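PDB 6U94: RND efflux system, outer membrane lipoprotein, NodT family from Burkholderia mallei, which probably forms the outer membrane channel of an RND-type efflux system, as a lipoprotein of the outer membrane factor family. Local coordinates for residues R50-D55 and A265-F270; L85-R90 and A126-T131; S193-A198 and T220-A225; A301-F306 and A365-T370. One frame throughout, in Å; residues are numbered along the deposited sequence.

Contact 1: residues R50-D55 and A265-F270; sequences RNFLAD and ALLAEF
This is a loop-to-loop contact held by one antiparallel beta bridge, Leu53 with Leu267. Segment 50-55 leads into helix 56-67, and segment 265-270 belongs to the loop between helices 253-256 and 283-294. Two bridged loops near the middle of the chain are consistent with the equatorial part of outer membrane factors. Ala268 N donates to Phe52 O at 2.8 Å, nearly straight at 172°. At the other end Leu266 O accepts two bonds in its carbonyl plane. One comes from Ala54 N at 2.9 Å, the other, on a lone pair, from Asp55 N. Phe52 has CG anti to the backbone N, which swings the ring alongside Leu267. Leu267 CD2 lies over one ring face, and CD1 touches Phe52 CZ at 3.8 Å. The Phe270 ring is near parallel to that of Phe52, at 25°, but slid so far that they barely overlap. Tyr452 of helix 421-454 also meets the Phe52 ring. Leu53 and Leu267 lie side by side, pointing the same way, with Leu53 CD2 3.6 Å from Leu267 CD2. Ala171 of helix 156-203 lies beside Leu53. Asp55 is the N-cap of helix 56-67. Its OD2 accepts from Leu58 N, and OD1 pairs with Arg264. The flank of the same carboxylate rests on Leu266, with Asp55 CG 3.6 Å from Leu266 CD2.

Contact 2: residues L85-R90 and A126-T131; sequences LYRIQR and ASVGLT
Tyr86 is near the end of helix 72-86 and does not touch the other segment. Its ring supports the next residue, with Arg87 CB 3.7 Å above the plane of the Tyr86 ring, over its centre. Arg87 is the first residue to leave helical angles, and it carries much of the contact. CG is anti to the backbone N (chi1 -166°), and the chain runs extended out to NE. The flat guanidinium thus slides across the backbone of 126-131. Val128 O lies over the centre of one face, with Arg87 CZ 4.0 Å from Val128 O. This is a face contact. NH1 is used in a salt bridge to Glu169 of helix 156-203, which probably fixes the group's rotation, and Val128 O accepts a bond from Arg83. Arg87 NH2 comes to 3.7 Å from Gly129 CA. Gly129 has no side chain, and this leaves the room that NH2 occupies; its phi is positive (74°), as the third position of a type II turn requires. Ile88 follows. Its CD1 packs on the carbonyl oxygen Ala126 O at 3.3 Å, and its CG2 lies 3.9 Å from Ala126 CA. The same CD1 makes an apolar contact with Val128 CG1 at 4.1 Å. Further on, Arg90 turns to the other side, where it pairs with Asp180 and Asp239 of two long helices. In the partner segment, Leu130 N to Ser127 O closes the turn. The whole is a surface contact, in which a type II beta turn leading into helix 132-142 packs against the residues that follow helix 72-86.

Contact 3: residues S193-A198 and T220-A225; sequences SQQDAA and TQVQTA
The apolar contact centres on Val222. Its CG2 branch, anti to the carbonyl carbon, points into the backbone of helix 193-198 and comes to 3.3 Å from Gln194 O. The same methyl rests against the root of the side chain, 3.6 Å from Gln194 CB. Further along that helix it grazes Ala198, with Val222 CG2 4.4 Å from Ala198 CB. The other branch, CG1, is anti to the backbone N. It meets Gln195 CG at 4.0 Å, where the two side chains cross at about a right angle. Gln195 continues extended past this point, so its aliphatic stem does the touching. Leu191, one turn before Gln195, also packs on Val222.

The two segments belong to helices 156-203 and 211-247, which pair as a long antiparallel helical hairpin. Their local axes approach to 8.9 Å with a signed crossing angle of -162°. Such hairpins build the periplasmic helical barrel in outer membrane factors, and these two helices are consistent with that role.

The polar contact lies on another side of the interface. The buried Gln194 and Gln221 side chains cross obliquely where their carboxamides meet, with the amide planes 31° apart. They reach this point by different routes. The Gln194 chain bends at its second torsion (chi2 -47°), while the Gln221 chain runs extended beyond CG. Helix 421-454 covers this side: Gln427 touches Gln194, and Phe424 packs on Gln221 and on Thr220.

Contact 4: residues A301-F306 and A365-T370; sequences AARAAF and AGYEHT
Phe306 presents one face of its ring to the stem of Glu368. Glu368 CB makes a CH-pi contact, 4.2 Å from the centroid of the Phe306 ring. It stands 26° off the ring normal. The opposite face of the ring has Ala305 CB against it, offset toward the rim, so the ring is held between the two residues. Glu368 has CG anti to the backbone N and runs extended, which carries it along the ring. Its CG lies 3.5 Å from Phe306 CD1, and its carboxyl carbon passes close to CE1. The carboxylate itself is turned 48° from the ring plane and forms a salt bridge with Arg359 through OE1.

Tyr367 fills the other half of the contact. Its CG is also anti to the backbone N, so the ring reaches out to helix 301-306. Tyr367 CE2 meets Ala302 CB at 3.7 Å, while Ala302 O lies in the ring plane at the edge. The hydroxyl sits against the aliphatic stem of the arginine, with Tyr367 OH 3.3 Å from Arg303 CG. The Arg303 chain is extended, and its NE forms a salt bridge with Glu289 OE2. The same oxygen takes part in a hydrogen bond with Tyr367 OH, so one carboxylate oxygen engages both side chains.

Segments 301-306 and 365-370 cross at -50°, so the short helix 299-306 lies obliquely across the long helix 362-415 here. Helix 283-294 packs on Tyr367 through Ala288 and Leu292, and loop residue Ile343 touches Phe306.

In the fold
Contacts 1 and 2 lie near the middle of the elongated chain, with centres about 22 Å apart. Contacts 3 and 4 lie on opposite sides of the chain's centre, their centres about 61 Å apart. Along the sequence, contacts 2 and 3 fall between the two segments of contact 1, and contact 4 follows. Helix 156-203 runs through contact 3 and also packs on contacts 1 and 2. Helix 421-454 touches the same three contacts. Contacts 2 and 3 lie in the first family region and contact 4 in the second. Contact 1 joins the loop before helix 56-67 to the loop before helix 283-294. The long helices thus link the middle to one end, consistent with a helical-barrel subunit.

Contact 1: residues R50-D55 and A265-F270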
loop_
_atom_site.group_PDB
_atom_site.type_symbol
_atom_site.label_atom_id
_atom_site.label_comp_id
_atom_site.label_asym_id
_atom_site.label_seq_id
_atom_site.Cartn_x
_atom_site.Cartn_y
_atom_site.Cartn_z
ATOM N N ARG A 50 -7.664 8.357 12.862
ATOM C CA ARG A 50 -8.698 7.492 13.417
ATOM C C ARG A 50 -9.906 7.370 12.499
ATOM O O ARG A 50 -10.637 6.378 12.592
ATOM C CB ARG A 50 -9.132 7.992 14.797
ATOM C CG ARG A 50 -8.085 7.801 15.892
ATOM C CD ARG A 50 -8.644 8.141 17.274
ATOM N NE ARG A 50 -8.578 7.006 18.192
ATOM C CZ ARG A 50 -7.610 6.818 19.083
ATOM N NH1 ARG A 50 -6.620 7.694 19.187
ATOM N NH2 ARG A 50 -7.634 5.754 19.876
ATOM N N ASN A 51 -10.142 8.349 11.621
ATOM C CA ASN A 51 -11.247 8.193 10.686
ATOM C C ASN A 51 -10.912 7.232 9.555
ATOM O O ASN A 51 -11.831 6.691 8.932
ATOM C CB ASN A 51 -11.675 9.551 10.122
ATOM C CG ASN A 51 -10.504 10.392 9.662
ATOM O OD1 ASN A 51 -9.400 9.886 9.454
ATOM N ND2 ASN A 51 -10.741 11.688 9.496
ATOM N N PHE A 52 -9.629 6.984 9.296
ATOM C CA PHE A 52 -9.210 6.081 8.233
ATOM C C PHE A 52 -8.970 4.667 8.753
ATOM O O PHE A 52 -9.458 3.695 8.167
ATOM C CB PHE A 52 -7.952 6.630 7.555
ATOM C CG PHE A 52 -7.363 5.713 6.526
ATOM C CD1 PHE A 52 -8.099 5.323 5.417
ATOM C CD2 PHE A 52 -6.063 5.256 6.656
ATOM C CE1 PHE A 52 -7.550 4.481 4.463
ATOM C CE2 PHE A 52 -5.509 4.413 5.707
ATOM C CZ PHE A 52 -6.256 4.028 4.609
ATOM N N LEU A 53 -8.226 4.537 9.848
ATOM C CA LEU A 53 -7.988 3.237 10.469
ATOM C C LEU A 53 -9.162 2.935 11.391
ATOM O O LEU A 53 -9.258 3.478 12.494
ATOM C CB LEU A 53 -6.664 3.236 11.222
ATOM C CG LEU A 53 -5.459 3.678 10.388
ATOM C CD1 LEU A 53 -4.173 3.508 11.167
ATOM C CD2 LEU A 53 -5.398 2.905 9.084
ATOM N N ALA A 54 -10.064 2.065 10.936
ATOM C CA ALA A 54 -11.301 1.797 11.660
ATOM C C ALA A 54 -11.179 0.663 12.667
ATOM O O ALA A 54 -11.898 0.662 13.672
ATOM C CB ALA A 54 -12.429 1.478 10.674
ATOM N N ASP A 55 -10.290 -0.299 12.425
ATOM C CA ASP A 55 -10.174 -1.452 13.310
ATOM C C ASP A 55 -9.636 -1.029 14.672
ATOM O O ASP A 55 -8.638 -0.307 14.763
ATOM C CB ASP A 55 -9.268 -2.510 12.683
ATOM C CG ASP A 55 -9.231 -3.793 13.484
ATOM O OD1 ASP A 55 -10.302 -4.407 13.671
ATOM O OD2 ASP A 55 -8.131 -4.190 13.921
ATOM N N ALA A 265 -13.966 -5.351 7.614
ATOM C CA ALA A 265 -13.417 -4.068 7.197
ATOM C C ALA A 265 -12.534 -3.502 8.303
ATOM O O ALA A 265 -12.994 -3.305 9.432
ATOM C CB ALA A 265 -14.536 -3.087 6.852
ATOM N N LEU A 266 -11.269 -3.244 7.974
ATOM C CA LEU A 266 -10.344 -2.585 8.887
ATOM C C LEU A 266 -10.037 -1.149 8.500
ATOM O O LEU A 266 -9.804 -0.323 9.384
ATOM C CB LEU A 266 -9.027 -3.368 8.977
ATOM C CG LEU A 266 -9.098 -4.755 9.623
ATOM C CD1 LEU A 266 -9.331 -5.838 8.580
ATOM C CD2 LEU A 266 -7.837 -5.031 10.422
ATOM N N LEU A 267 -10.029 -0.836 7.209
ATOM C CA LEU A 267 -9.878 0.526 6.725
ATOM C C LEU A 267 -11.238 1.095 6.349
ATOM O O LEU A 267 -12.125 0.376 5.882
ATOM C CB LEU A 267 -8.945 0.582 5.511
ATOM C CG LEU A 267 -7.550 -0.023 5.660
ATOM C CD1 LEU A 267 -6.712 0.272 4.425
ATOM C CD2 LEU A 267 -6.874 0.505 6.914
ATOM N N ALA A 268 -11.399 2.395 6.564
ATOM C CA ALA A 268 -12.587 3.085 6.098
ATOM C C ALA A 268 -12.397 3.523 4.652
ATOM O O ALA A 268 -11.284 3.834 4.216
ATOM C CB ALA A 268 -12.894 4.295 6.983
ATOM N N GLU A 269 -13.495 3.528 3.904
ATOM C CA GLU A 269 -13.442 3.953 2.515
ATOM C C GLU A 269 -13.274 5.466 2.427
ATOM O O GLU A 269 -13.758 6.220 3.274
ATOM C CB GLU A 269 -14.705 3.516 1.774
ATOM C CG GLU A 269 -14.661 3.742 0.272
ATOM C CD GLU A 269 -13.430 3.133 -0.369
ATOM O OE1 GLU A 269 -12.426 3.858 -0.551
ATOM O OE2 GLU A 269 -13.464 1.923 -0.681
ATOM N N PHE A 270 -12.566 5.903 1.395
ATOM C CA PHE A 270 -12.362 7.327 1.188
ATOM C C PHE A 270 -13.692 7.998 0.859
ATOM O O PHE A 270 -14.444 7.492 0.013
ATOM C CB PHE A 270 -11.356 7.564 0.066
ATOM C CG PHE A 270 -9.967 7.106 0.400
ATOM C CD1 PHE A 270 -9.146 7.876 1.216
ATOM C CD2 PHE A 270 -9.482 5.911 -0.096
ATOM C CE1 PHE A 270 -7.863 7.453 1.529
ATOM C CE2 PHE A 270 -8.204 5.484 0.209
ATOM C CZ PHE A 270 -7.391 6.256 1.022
#

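Contact 2: residues L85-R90 and A126-T131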
loop_
_atom_site.group_PDB
_atom_site.type_symbol
_atom_site.label_atom_id
_atom_site.label_comp_id
_atom_site.label_asym_id
_atom_site.label_seq_id
_atom_site.Cartn_x
_atom_site.Cartn_y
_atom_site.Cartn_z
ATOM N N LEU A 85 12.717 -5.653 7.315
ATOM C CA LEU A 85 12.393 -6.965 7.861
ATOM C C LEU A 85 11.310 -7.662 7.048
ATOM O O LEU A 85 11.403 -8.868 6.793
ATOM C CB LEU A 85 11.963 -6.839 9.322
ATOM C CG LEU A 85 13.097 -6.743 10.346
ATOM C CD1 LEU A 85 12.549 -6.719 11.765
ATOM C CD2 LEU A 85 14.076 -7.893 10.165
ATOM N N TYR A 86 10.279 -6.929 6.624
ATOM C CA TYR A 86 9.097 -7.561 6.057
ATOM C C TYR A 86 8.672 -7.043 4.690
ATOM O O TYR A 86 7.784 -7.650 4.088
ATOM C CB TYR A 86 7.904 -7.412 7.017
ATOM C CG TYR A 86 7.072 -6.179 6.751
ATOM C CD1 TYR A 86 7.516 -4.921 7.141
ATOM C CD2 TYR A 86 5.846 -6.270 6.102
ATOM C CE1 TYR A 86 6.760 -3.788 6.894
ATOM C CE2 TYR A 86 5.084 -5.146 5.848
ATOM C CZ TYR A 86 5.546 -3.905 6.248
ATOM O OH TYR A 86 4.793 -2.778 6.002
ATOM N N ARG A 87 9.254 -5.959 4.180
ATOM C CA ARG A 87 8.667 -5.332 3.002
ATOM C C ARG A 87 9.634 -5.191 1.831
ATOM O O ARG A 87 9.275 -5.516 0.695
ATOM C CB ARG A 87 8.100 -3.960 3.370
ATOM C CG ARG A 87 7.177 -3.383 2.310
ATOM C CD ARG A 87 6.380 -2.216 2.857
ATOM N NE ARG A 87 5.390 -1.733 1.900
ATOM C CZ ARG A 87 4.632 -0.657 2.088
ATOM N NH1 ARG A 87 4.751 0.059 3.201
ATOM N NH2 ARG A 87 3.756 -0.293 1.160
ATOM N N ILE A 88 10.851 -4.701 2.089
ATOM C CA ILE A 88 11.767 -4.367 0.998
ATOM C C ILE A 88 12.083 -5.601 0.160
ATOM O O ILE A 88 12.074 -5.550 -1.077
ATOM C CB ILE A 88 13.051 -3.721 1.547
ATOM C CG1 ILE A 88 12.711 -2.547 2.465
ATOM C CG2 ILE A 88 13.938 -3.251 0.404
ATOM C CD1 ILE A 88 11.977 -1.430 1.770
ATOM N N GLN A 89 12.364 -6.725 0.817
ATOM C CA GLN A 89 12.760 -7.929 0.099
ATOM C C GLN A 89 11.581 -8.728 -0.442
ATOM O O GLN A 89 11.791 -9.607 -1.285
ATOM C CB GLN A 89 13.618 -8.823 0.997
ATOM C CG GLN A 89 15.020 -8.285 1.261
ATOM C CD GLN A 89 15.917 -8.297 0.028
ATOM O OE1 GLN A 89 15.480 -8.619 -1.078
ATOM N NE2 GLN A 89 17.183 -7.951 0.220
ATOM N N ARG A 90 10.360 -8.457 0.010
ATOM C CA ARG A 90 9.181 -9.097 -0.554
ATOM C C ARG A 90 8.618 -8.337 -1.748
ATOM O O ARG A 90 7.539 -8.687 -2.240
ATOM C CB ARG A 90 8.104 -9.270 0.517
ATOM C CG ARG A 90 8.207 -10.584 1.269
ATOM C CD ARG A 90 6.942 -10.857 2.050
ATOM N NE ARG A 90 7.145 -10.746 3.489
ATOM C CZ ARG A 90 6.157 -10.693 4.374
ATOM N NH1 ARG A 90 4.896 -10.730 3.963
ATOM N NH2 ARG A 90 6.428 -10.596 5.670
ATOM N N ALA A 126 14.142 0.037 -2.253
ATOM C CA ALA A 126 14.025 0.432 -0.854
ATOM C C ALA A 126 12.881 1.406 -0.611
ATOM O O ALA A 126 12.457 1.561 0.538
ATOM C CB ALA A 126 15.339 1.047 -0.371
ATOM N N SER A 127 12.370 2.059 -1.655
ATOM C CA SER A 127 11.364 3.103 -1.515
ATOM C C SER A 127 9.953 2.618 -1.823
ATOM O O SER A 127 9.066 3.447 -2.052
ATOM C CB SER A 127 11.714 4.289 -2.413
ATOM O OG SER A 127 12.946 4.873 -2.028
ATOM N N VAL A 128 9.723 1.302 -1.821
ATOM C CA VAL A 128 8.424 0.770 -2.226
ATOM C C VAL A 128 7.339 1.274 -1.285
ATOM O O VAL A 128 7.473 1.213 -0.057
ATOM C CB VAL A 128 8.462 -0.766 -2.281
ATOM C CG1 VAL A 128 8.975 -1.353 -0.973
ATOM C CG2 VAL A 128 7.082 -1.320 -2.606
ATOM N N GLY A 129 6.259 1.795 -1.865
ATOM C CA GLY A 129 5.150 2.290 -1.074
ATOM C C GLY A 129 5.391 3.613 -0.379
ATOM O O GLY A 129 4.673 3.938 0.569
ATOM N N LEU A 130 6.375 4.390 -0.824
ATOM C CA LEU A 130 6.685 5.683 -0.233
ATOM C C LEU A 130 6.283 6.808 -1.178
ATOM O O LEU A 130 6.531 6.738 -2.386
ATOM C CB LEU A 130 8.175 5.794 0.103
ATOM C CG LEU A 130 8.714 4.840 1.170
ATOM C CD1 LEU A 130 10.165 5.167 1.498
ATOM C CD2 LEU A 130 7.846 4.891 2.419
ATOM N N THR A 131 5.670 7.848 -0.621
ATOM C CA THR A 131 5.306 9.020 -1.400
ATOM C C THR A 131 6.542 9.870 -1.692
ATOM O O THR A 131 7.655 9.576 -1.247
ATOM C CB THR A 131 4.243 9.838 -0.674
ATOM O OG1 THR A 131 4.733 10.235 0.613
ATOM C CG2 THR A 131 2.965 9.015 -0.504
#

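Contact 3: residues S193-A198 and T220-A225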
loop_
_atom_site.group_PDB
_atom_site.type_symbol
_atom_site.label_atom_id
_atom_site.label_comp_id
_atom_site.label_asym_id
_atom_site.label_seq_id
_atom_site.Cartn_x
_atom_site.Cartn_y
_atom_site.Cartn_z
ATOM N N SER A 193 -5.916 -31.622 3.306
ATOM C CA SER A 193 -6.711 -32.271 2.269
ATOM C C SER A 193 -5.836 -33.108 1.346
ATOM O O SER A 193 -6.231 -34.204 0.933
ATOM C CB SER A 193 -7.486 -31.225 1.468
ATOM O OG SER A 193 -8.397 -30.523 2.294
ATOM N N GLN A 194 -4.641 -32.613 1.015
ATOM C CA GLN A 194 -3.774 -33.348 0.101
ATOM C C GLN A 194 -3.130 -34.554 0.772
ATOM O O GLN A 194 -2.774 -35.520 0.088
ATOM C CB GLN A 194 -2.708 -32.418 -0.475
ATOM C CG GLN A 194 -3.273 -31.322 -1.362
ATOM C CD GLN A 194 -4.285 -31.846 -2.368
ATOM O OE1 GLN A 194 -5.387 -31.311 -2.490
ATOM N NE2 GLN A 194 -3.911 -32.892 -3.098
ATOM N N GLN A 195 -2.966 -34.519 2.098
ATOM C CA GLN A 195 -2.488 -35.705 2.802
ATOM C C GLN A 195 -3.530 -36.815 2.768
ATOM O O GLN A 195 -3.184 -37.996 2.662
ATOM C CB GLN A 195 -2.122 -35.358 4.246
ATOM C CG GLN A 195 -0.803 -34.623 4.397
ATOM C CD GLN A 195 -0.499 -34.271 5.839
ATOM O OE1 GLN A 195 -1.290 -34.557 6.739
ATOM N NE2 GLN A 195 0.653 -33.650 6.068
ATOM N N ASP A 196 -4.812 -36.454 2.864
ATOM C CA ASP A 196 -5.867 -37.452 2.749
ATOM C C ASP A 196 -6.033 -37.920 1.310
ATOM O O ASP A 196 -6.396 -39.078 1.073
ATOM C CB ASP A 196 -7.183 -36.889 3.284
ATOM C CG ASP A 196 -7.040 -36.296 4.672
ATOM O OD1 ASP A 196 -6.064 -36.644 5.367
ATOM O OD2 ASP A 196 -7.905 -35.486 5.069
ATOM N N ALA A 197 -5.770 -37.041 0.341
ATOM C CA ALA A 197 -5.784 -37.458 -1.056
ATOM C C ALA A 197 -4.654 -38.440 -1.339
ATOM O O ALA A 197 -4.853 -39.444 -2.035
ATOM C CB ALA A 197 -5.683 -36.236 -1.970
ATOM N N ALA A 198 -3.462 -38.175 -0.799
ATOM C CA ALA A 198 -2.347 -39.098 -0.986
ATOM C C ALA A 198 -2.593 -40.425 -0.278
ATOM O O ALA A 198 -2.112 -41.470 -0.734
ATOM C CB ALA A 198 -1.049 -38.461 -0.488
ATOM N N THR A 220 3.889 -34.621 -4.577
ATOM C CA THR A 220 4.324 -33.265 -4.887
ATOM C C THR A 220 3.214 -32.237 -4.706
ATOM O O THR A 220 3.506 -31.036 -4.680
ATOM C CB THR A 220 4.875 -33.177 -6.314
ATOM O OG1 THR A 220 3.843 -33.489 -7.255
ATOM C CG2 THR A 220 6.039 -34.138 -6.501
ATOM N N GLN A 221 1.957 -32.670 -4.594
ATOM C CA GLN A 221 0.907 -31.767 -4.135
ATOM C C GLN A 221 1.085 -31.449 -2.656
ATOM O O GLN A 221 0.984 -30.289 -2.240
ATOM C CB GLN A 221 -0.472 -32.380 -4.382
ATOM C CG GLN A 221 -0.946 -32.339 -5.820
ATOM C CD GLN A 221 -2.309 -32.987 -5.996
ATOM O OE1 GLN A 221 -3.324 -32.460 -5.539
ATOM N NE2 GLN A 221 -2.334 -34.139 -6.655
ATOM N N VAL A 222 1.339 -32.480 -1.848
ATOM C CA VAL A 222 1.596 -32.281 -0.425
ATOM C C VAL A 222 2.890 -31.504 -0.223
ATOM O O VAL A 222 2.992 -30.661 0.677
ATOM C CB VAL A 222 1.628 -33.640 0.298
ATOM C CG1 VAL A 222 1.983 -33.466 1.763
ATOM C CG2 VAL A 222 0.295 -34.346 0.151
ATOM N N GLN A 223 3.896 -31.771 -1.060
ATOM C CA GLN A 223 5.183 -31.098 -0.916
ATOM C C GLN A 223 5.055 -29.599 -1.160
ATOM O O GLN A 223 5.629 -28.792 -0.419
ATOM C CB GLN A 223 6.204 -31.715 -1.872
ATOM N N THR A 224 4.302 -29.203 -2.193
ATOM C CA THR A 224 4.106 -27.780 -2.454
ATOM C C THR A 224 3.284 -27.121 -1.352
ATOM O O THR A 224 3.510 -25.949 -1.025
ATOM C CB THR A 224 3.435 -27.571 -3.812
ATOM O OG1 THR A 224 2.258 -28.379 -3.895
ATOM C CG2 THR A 224 4.387 -27.942 -4.942
ATOM N N ALA A 225 2.332 -27.851 -0.769
ATOM C CA ALA A 225 1.555 -27.289 0.331
ATOM C C ALA A 225 2.417 -27.106 1.573
ATOM O O ALA A 225 2.333 -26.073 2.249
ATOM C CB ALA A 225 0.351 -28.179 0.638
#

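Contact 4: residues A301-F306 and A365-T370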
loop_
_atom_site.group_PDB
_atom_site.type_symbol
_atom_site.label_atom_id
_atom_site.label_comp_id
_atom_site.label_asym_id
_atom_site.label_seq_id
_atom_site.Cartn_x
_atom_site.Cartn_y
_atom_site.Cartn_z
ATOM N N ALA A 301 -1.316 34.279 -4.056
ATOM C CA ALA A 301 -1.085 34.456 -5.486
ATOM C C ALA A 301 -0.524 33.190 -6.116
ATOM O O ALA A 301 -0.844 32.865 -7.264
ATOM C CB ALA A 301 -0.129 35.621 -5.733
ATOM N N ALA A 302 0.345 32.483 -5.389
ATOM C CA ALA A 302 0.967 31.285 -5.938
ATOM C C ALA A 302 -0.040 30.145 -6.046
ATOM O O ALA A 302 -0.018 29.381 -7.016
ATOM C CB ALA A 302 2.165 30.882 -5.078
ATOM N N ARG A 303 -0.934 30.020 -5.062
ATOM C CA ARG A 303 -1.989 29.016 -5.142
ATOM C C ARG A 303 -2.938 29.314 -6.293
ATOM O O ARG A 303 -3.328 28.411 -7.042
ATOM C CB ARG A 303 -2.753 28.948 -3.822
ATOM C CG ARG A 303 -2.023 28.219 -2.710
ATOM C CD ARG A 303 -2.865 28.202 -1.449
ATOM N NE ARG A 303 -2.155 27.622 -0.314
ATOM C CZ ARG A 303 -2.640 27.581 0.922
ATOM N NH1 ARG A 303 -3.837 28.087 1.188
ATOM N NH2 ARG A 303 -1.926 27.035 1.897
ATOM N N ALA A 304 -3.322 30.584 -6.445
ATOM C CA ALA A 304 -4.182 30.968 -7.556
ATOM C C ALA A 304 -3.544 30.610 -8.891
ATOM O O ALA A 304 -4.235 30.200 -9.831
ATOM C CB ALA A 304 -4.488 32.464 -7.490
ATOM N N ALA A 305 -2.219 30.739 -8.985
ATOM C CA ALA A 305 -1.538 30.494 -10.250
ATOM C C ALA A 305 -1.315 29.006 -10.513
ATOM O O ALA A 305 -1.440 28.558 -11.656
ATOM C CB ALA A 305 -0.201 31.238 -10.280
ATOM N N PHE A 306 -0.986 28.221 -9.480
ATOM C CA PHE A 306 -0.438 26.890 -9.700
ATOM C C PHE A 306 -1.136 25.751 -8.961
ATOM O O PHE A 306 -0.715 24.599 -9.113
ATOM C CB PHE A 306 1.053 26.873 -9.325
ATOM C CG PHE A 306 1.881 27.867 -10.092
ATOM C CD1 PHE A 306 2.113 27.699 -11.447
ATOM C CD2 PHE A 306 2.433 28.966 -9.453
ATOM C CE1 PHE A 306 2.874 28.610 -12.154
ATOM C CE2 PHE A 306 3.195 29.882 -10.153
ATOM C CZ PHE A 306 3.418 29.705 -11.504
ATOM N N ALA A 365 9.245 27.804 -9.493
ATOM C CA ALA A 365 9.280 26.640 -10.373
ATOM C C ALA A 365 9.221 25.342 -9.576
ATOM O O ALA A 365 8.530 24.395 -9.971
ATOM C CB ALA A 365 10.532 26.678 -11.249
ATOM N N GLY A 366 9.937 25.280 -8.451
ATOM C CA GLY A 366 9.860 24.102 -7.605
ATOM C C GLY A 366 8.477 23.904 -7.014
ATOM O O GLY A 366 7.987 22.776 -6.917
ATOM N N TYR A 367 7.831 25.002 -6.615
ATOM C CA TYR A 367 6.471 24.921 -6.093
ATOM C C TYR A 367 5.504 24.401 -7.149
ATOM O O TYR A 367 4.646 23.559 -6.856
ATOM C CB TYR A 367 6.038 26.298 -5.592
ATOM C CG TYR A 367 4.627 26.386 -5.054
ATOM C CD1 TYR A 367 4.279 25.786 -3.852
ATOM C CD2 TYR A 367 3.656 27.111 -5.727
ATOM C CE1 TYR A 367 2.992 25.884 -3.352
ATOM C CE2 TYR A 367 2.371 27.219 -5.235
ATOM C CZ TYR A 367 2.043 26.601 -4.046
ATOM O OH TYR A 367 0.761 26.698 -3.551
ATOM N N GLU A 368 5.633 24.888 -8.385
ATOM C CA GLU A 368 4.752 24.438 -9.457
ATOM C C GLU A 368 4.931 22.950 -9.729
ATOM O O GLU A 368 3.947 22.218 -9.886
ATOM C CB GLU A 368 5.012 25.254 -10.724
ATOM C CG GLU A 368 4.139 24.869 -11.908
ATOM C CD GLU A 368 4.496 25.626 -13.171
ATOM O OE1 GLU A 368 5.620 26.167 -13.244
ATOM O OE2 GLU A 368 3.653 25.682 -14.091
ATOM N N HIS A 369 6.183 22.481 -9.775
ATOM C CA HIS A 369 6.445 21.072 -10.049
ATOM C C HIS A 369 6.007 20.185 -8.892
ATOM O O HIS A 369 5.510 19.074 -9.108
ATOM C CB HIS A 369 7.930 20.860 -10.349
ATOM C CG HIS A 369 8.383 21.494 -11.625
ATOM N ND1 HIS A 369 7.545 21.673 -12.705
ATOM C CD2 HIS A 369 9.585 21.998 -11.994
ATOM C CE1 HIS A 369 8.212 22.256 -13.685
ATOM N NE2 HIS A 369 9.452 22.464 -13.279
ATOM N N THR A 370 6.193 20.655 -7.656
ATOM C CA THR A 370 5.795 19.867 -6.495
ATOM C C THR A 370 4.290 19.639 -6.470
ATOM O O THR A 370 3.826 18.598 -5.992
ATOM C CB THR A 370 6.271 20.556 -5.208
ATOM O OG1 THR A 370 7.704 20.603 -5.197
ATOM C CG2 THR A 370 5.789 19.813 -3.963
#